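Local atomic coordinates of beta-L-arabinobiosidase (Bacteroides thetaiotaomicron, PDB entry 5MQR), a protein that hydrolyses glycosidic bonds in complex plant pectin as a gut bacterial enzyme, with beta-L-arabinobiosidase activity and probably also exo-alpha-sialidase activity. Residues V122-K127 against G167-A172. Residues are numbered along the deposited sequence; the frame is centred on the assembly and turned at random.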
loop_
_atom_site.group_PDB
_atom_site.type_symbol
_atom_site.label_atom_id
_atom_site.label_comp_id
_atom_site.label_asym_id
_atom_site.label_seq_id
_atom_site.Cartn_x
_atom_site.Cartn_y
_atom_site.Cartn_z
ATOM N N VAL A 122 16.842 -39.459 3.325
ATOM C CA VAL A 122 18.135 -38.810 3.054
ATOM C C VAL A 122 19.158 -39.129 4.160
ATOM O O VAL A 122 20.336 -39.251 3.878
ATOM C CB VAL A 122 17.957 -37.295 2.751
ATOM C CG1 VAL A 122 17.502 -36.502 3.972
ATOM C CG2 VAL A 122 19.221 -36.708 2.158
ATOM N N PHE A 123 18.698 -39.286 5.400
ATOM C CA PHE A 123 19.490 -39.925 6.455
ATOM C C PHE A 123 18.633 -41.035 7.089
ATOM O O PHE A 123 17.576 -40.742 7.625
ATOM C CB PHE A 123 19.947 -38.909 7.490
ATOM C CG PHE A 123 20.850 -37.837 6.925
ATOM C CD1 PHE A 123 22.093 -38.162 6.419
ATOM C CD2 PHE A 123 20.450 -36.509 6.885
ATOM C CE1 PHE A 123 22.931 -37.202 5.900
ATOM C CE2 PHE A 123 21.289 -35.535 6.361
ATOM C CZ PHE A 123 22.533 -35.889 5.870
ATOM N N PRO A 124 19.070 -42.311 6.989
ATOM C CA PRO A 124 18.252 -43.428 7.419
ATOM C C PRO A 124 18.420 -43.757 8.913
ATOM O O PRO A 124 19.305 -43.194 9.568
ATOM C CB PRO A 124 18.800 -44.590 6.557
ATOM C CG PRO A 124 20.235 -44.294 6.400
ATOM C CD PRO A 124 20.369 -42.786 6.451
ATOM N N PRO A 125 17.589 -44.682 9.442
ATOM C CA PRO A 125 17.751 -45.185 10.816
ATOM C C PRO A 125 19.183 -45.647 11.097
ATOM O O PRO A 125 19.809 -46.280 10.231
ATOM C CB PRO A 125 16.793 -46.377 10.863
ATOM C CG PRO A 125 15.744 -46.058 9.850
ATOM C CD PRO A 125 16.458 -45.331 8.752
ATOM N N TYR A 126 19.676 -45.323 12.287
ATOM C CA TYR A 126 21.061 -45.585 12.681
ATOM C C TYR A 126 21.079 -46.401 13.960
ATOM O O TYR A 126 20.340 -46.116 14.886
ATOM C CB TYR A 126 21.781 -44.255 12.891
ATOM C CG TYR A 126 23.272 -44.347 13.144
ATOM C CD1 TYR A 126 23.773 -44.685 14.418
ATOM C CD2 TYR A 126 24.199 -44.070 12.117
ATOM C CE1 TYR A 126 25.143 -44.779 14.651
ATOM C CE2 TYR A 126 25.573 -44.148 12.349
ATOM C CZ TYR A 126 26.041 -44.511 13.614
ATOM O OH TYR A 126 27.380 -44.579 13.862
ATOM N N LYS A 127 21.945 -47.403 14.014
ATOM C CA LYS A 127 22.081 -48.260 15.195
ATOM C C LYS A 127 22.876 -47.612 16.295
ATOM O O LYS A 127 24.037 -47.311 16.108
ATOM C CB LYS A 127 22.760 -49.583 14.830
ATOM C CG LYS A 127 21.779 -50.582 14.257
ATOM C CD LYS A 127 22.403 -51.656 13.347
ATOM C CE LYS A 127 21.536 -51.836 12.082
ATOM N NZ LYS A 127 21.574 -53.229 11.547
ATOM N N GLY A 167 22.218 -33.743 9.236
ATOM C CA GLY A 167 21.372 -34.112 10.335
ATOM C C GLY A 167 22.179 -34.725 11.444
ATOM O O GLY A 167 23.389 -34.927 11.304
ATOM N N ASN A 168 21.512 -35.024 12.547
ATOM C CA ASN A 168 22.198 -35.473 13.748
ATOM C C ASN A 168 21.478 -36.651 14.399
ATOM O O ASN A 168 20.253 -36.711 14.396
ATOM C CB ASN A 168 22.288 -34.287 14.692
ATOM C CG ASN A 168 22.840 -34.656 16.043
ATOM O OD1 ASN A 168 24.047 -34.624 16.247
ATOM N ND2 ASN A 168 21.956 -34.993 16.982
ATOM N N TYR A 169 22.253 -37.574 14.966
ATOM C CA TYR A 169 21.729 -38.735 15.689
ATOM C C TYR A 169 21.984 -38.631 17.199
ATOM O O TYR A 169 23.129 -38.522 17.623
ATOM C CB TYR A 169 22.401 -39.986 15.173
ATOM C CG TYR A 169 22.108 -40.323 13.730
ATOM C CD1 TYR A 169 20.894 -40.883 13.370
ATOM C CD2 TYR A 169 23.066 -40.133 12.732
ATOM C CE1 TYR A 169 20.621 -41.229 12.056
ATOM C CE2 TYR A 169 22.800 -40.464 11.411
ATOM C CZ TYR A 169 21.571 -41.019 11.083
ATOM O OH TYR A 169 21.293 -41.377 9.799
ATOM N N GLY A 170 20.901 -38.650 17.985
ATOM C CA GLY A 170 20.934 -38.727 19.455
ATOM C C GLY A 170 20.403 -40.073 19.941
ATOM O O GLY A 170 20.029 -40.912 19.133
ATOM N N VAL A 171 20.378 -40.281 21.260
ATOM C CA VAL A 171 19.936 -41.555 21.842
ATOM C C VAL A 171 18.823 -41.341 22.854
ATOM O O VAL A 171 18.992 -40.584 23.800
ATOM C CB VAL A 171 21.081 -42.313 22.547
ATOM C CG1 VAL A 171 20.595 -43.664 23.089
ATOM C CG2 VAL A 171 22.262 -42.519 21.596
ATOM N N ALA A 172 17.686 -42.002 22.635
ATOM C CA ALA A 172 16.619 -42.101 23.631
ATOM C C ALA A 172 16.542 -43.549 24.077
ATOM O O ALA A 172 16.257 -44.445 23.272
ATOM C CB ALA A 172 15.294 -41.664 23.040
#
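The phenol of Y169 reaches across to P124 in the facing segment 122-127 and gives its hydroxyl hydrogen to the backbone carbonyl, OH of Y169 lying 2.7 Å from O of P124. The donor sits in the carbonyl plane, with a C=O...donor angle of 151°, and CB of F123 flanks the same hydroxyl at 3.6 Å. Over one face of the Y169 ring, displaced toward its rim, comes CB of Y126, which is 3.3 Å from CE1 of Y169 and makes a CH-pi contact. With CG of Y126 anti to the backbone N (chi1 -173°), its ring lies oblique to that of Y169, the planes at 33°. The Y126 hydroxyl is held by the backbone N of D216. At the other end the F123 ring packs against the backbone of G167, CE2 of F123 being 3.5 Å from N of G167, where a side chain would have little room. A phenylalanine in place of Y169 would probably leave the P124 carbonyl without this donor. M149 and V188 on neighbouring strands also touch both F123 and Y169. The contact thus joins the outer strand 120-123 of one four-stranded antiparallel sheet, from the classic beta bulge at V122 and F123, which both face T105, onward, to inner strand 163-170 of the next, the blade-to-blade packing of a beta propeller.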